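Local structure of regulatory protein AsnC (Escherichia coli, 2CG4) at residues I6-L9 and D10-I13. The protein is a DNA-binding regulator of the Lrp/AsnC family that activates asnA transcription, controls its own transcription and represses gidA expression post-transcriptionally. The protein carries 1 engineered substitution. Residues are numbered along the deposited sequence; the frame is centred on the assembly and turned at random.
Sequences IDNL and DRGI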
ATOM      1  N   ILE A   6      22.812   2.160 -37.794  1.00 73.86           N
ATOM      2  CA  ILE A   6      22.207   0.968 -38.383  1.00 72.03           C
ATOM      3  C   ILE A   6      21.384   1.286 -39.636  1.00 71.13           C
ATOM      4  O   ILE A   6      20.379   1.994 -39.571  1.00 70.84           O
ATOM      5  CB  ILE A   6      21.350   0.211 -37.333  1.00 72.18           C
ATOM      6  CG1 ILE A   6      22.233  -0.739 -36.521  1.00 71.90           C
ATOM      7  CG2 ILE A   6      20.192  -0.536 -37.984  1.00 72.03           C
ATOM      8  CD1 ILE A   6      21.581  -2.057 -36.201  1.00 72.87           C
ATOM      9  N   ASP A   7      21.831   0.764 -40.776  1.00 70.24           N
ATOM     10  CA  ASP A   7      21.112   0.909 -42.040  1.00 69.38           C
ATOM     11  C   ASP A   7      19.780   0.172 -41.971  1.00 68.22           C
ATOM     12  O   ASP A   7      19.501  -0.518 -40.995  1.00 68.00           O
ATOM     13  CB  ASP A   7      21.943   0.353 -43.210  1.00 69.68           C
ATOM     14  CG  ASP A   7      23.414   0.733 -43.127  1.00 70.39           C
ATOM     15  OD1 ASP A   7      24.124   0.202 -42.244  1.00 71.65           O
ATOM     16  OD2 ASP A   7      23.866   1.551 -43.957  1.00 71.06           O
ATOM     17  N   ASN A   8      18.964   0.305 -43.011  1.00 66.69           N
ATOM     18  CA  ASN A   8      17.867  -0.635 -43.217  1.00 65.98           C
ATOM     19  C   ASN A   8      18.336  -1.977 -43.783  1.00 64.62           C
ATOM     20  O   ASN A   8      17.579  -2.950 -43.806  1.00 65.00           O
ATOM     21  CB  ASN A   8      16.769  -0.023 -44.092  1.00 66.09           C
ATOM     22  CG  ASN A   8      15.900   0.964 -43.325  1.00 68.38           C
ATOM     23  OD1 ASN A   8      15.121   0.578 -42.445  1.00 69.43           O
ATOM     24  ND2 ASN A   8      16.037   2.248 -43.648  1.00 67.97           N
ATOM     25  N   LEU A   9      19.587  -2.027 -44.229  1.00 62.38           N
ATOM     26  CA  LEU A   9      20.223  -3.302 -44.545  1.00 60.63           C
ATOM     27  C   LEU A   9      20.486  -4.091 -43.270  1.00 59.44           C
ATOM     28  O   LEU A   9      20.225  -5.290 -43.204  1.00 59.09           O
ATOM     29  CB  LEU A   9      21.538  -3.094 -45.304  1.00 60.21           C
ATOM     30  CG  LEU A   9      22.295  -4.390 -45.602  1.00 58.63           C
ATOM     31  CD1 LEU A   9      21.611  -5.171 -46.720  1.00 58.39           C
ATOM     32  CD2 LEU A   9      23.751  -4.125 -45.935  1.00 56.92           C
ATOM     33  N   ASP A  10      21.015  -3.401 -42.265  1.00 58.07           N
ATOM     34  CA  ASP A  10      21.264  -3.982 -40.957  1.00 56.64           C
ATOM     35  C   ASP A  10      19.990  -4.537 -40.317  1.00 55.88           C
ATOM     36  O   ASP A  10      19.989  -5.644 -39.784  1.00 55.25           O
ATOM     37  CB  ASP A  10      21.907  -2.939 -40.048  1.00 56.76           C
ATOM     38  CG  ASP A  10      23.388  -2.759 -40.323  1.00 56.50           C
ATOM     39  OD1 ASP A  10      24.008  -3.701 -40.862  1.00 55.97           O
ATOM     40  OD2 ASP A  10      23.935  -1.685 -39.996  1.00 56.34           O
ATOM     41  N   ARG A  11      18.910  -3.766 -40.380  1.00 55.22           N
ATOM     42  CA  ARG A  11      17.621  -4.195 -39.852  1.00 54.67           C
ATOM     43  C   ARG A  11      17.080  -5.406 -40.602  1.00 54.15           C
ATOM     44  O   ARG A  11      16.542  -6.333 -39.993  1.00 55.25           O
ATOM     45  CB  ARG A  11      16.606  -3.053 -39.905  1.00 54.61           C
ATOM     46  CG  ARG A  11      16.850  -1.963 -38.876  1.00 55.42           C
ATOM     47  CD  ARG A  11      15.904  -0.789 -39.063  1.00 57.06           C
ATOM     48  NE  ARG A  11      16.302   0.350 -38.239  1.00 60.43           N
ATOM     49  CZ  ARG A  11      17.038   1.371 -38.672  1.00 63.14           C
ATOM     50  NH1 ARG A  11      17.458   1.413 -39.933  1.00 62.48           N
ATOM     51  NH2 ARG A  11      17.355   2.360 -37.844  1.00 63.28           N
ATOM     52  N   GLY A  12      17.218  -5.394 -41.923  1.00 53.08           N
ATOM     53  CA  GLY A  12      16.748  -6.498 -42.751  1.00 51.01           C
ATOM     54  C   GLY A  12      17.456  -7.794 -42.411  1.00 49.41           C
ATOM     55  O   GLY A  12      16.838  -8.860 -42.353  1.00 50.06           O
ATOM     56  N   ILE A  13      18.759  -7.699 -42.186  1.00 48.19           N
ATOM     57  CA  ILE A  13      19.560  -8.848 -41.783  1.00 47.09           C
ATOM     58  C   ILE A  13      19.123  -9.368 -40.420  1.00 46.72           C
ATOM     59  O   ILE A  13      18.975 -10.577 -40.233  1.00 46.68           O
ATOM     60  CB  ILE A  13      21.058  -8.506 -41.752  1.00 46.57           C
ATOM     61  CG1 ILE A  13      21.593  -8.369 -43.181  1.00 46.68           C
ATOM     62  CG2 ILE A  13      21.836  -9.567 -40.987  1.00 46.76           C
ATOM     63  CD1 ILE A  13      22.933  -7.675 -43.267  1.00 46.35           C
TER
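The guanidinium of Arg-11 carries the methyl CG2 of Ile-6 over the centre of one face, 3.7 Å above its plane, while CA of Asn-8 lies in plane at its edge. The Arg-11 chain, extended from CG to NE, runs back past the start of helix 8-19 and brings NH1 within 3.0 Å of Ile-6 O. The amide of Asn-8 is turned 43° from the guanidinium, its OD1 3.5 Å from Arg-11 NH1. Two carboxylates, with planes 77° apart, meet at Asp-7 OD1 and Asp-10 OD2, only 2.9 Å from each other; Arg-42 forms salt bridges with Asp-7 OD1 and Asp-10 OD1, which probably offsets their repulsion. With CG beside its own backbone N (chi1 -79°), Asp-10 directs OD2 back to the N-cap residue and accepts a weak hydrogen bond from Asp-7 N (3.3 Å). The first turn begins with a weak Arg-11 N to Asp-7 O bond and firms up at Gly-12 N to Asn-8 O (3.1 Å) and Ile-13 N to Leu-9 O (3.0 Å). Helix 8-19 opens the helix-turn-helix domain: Leu-9, Asp-10 and Ile-13 pack on helix 36-49, and Ile-6 touches Ile-51 beyond that helix and Leu-64 of the second subunit.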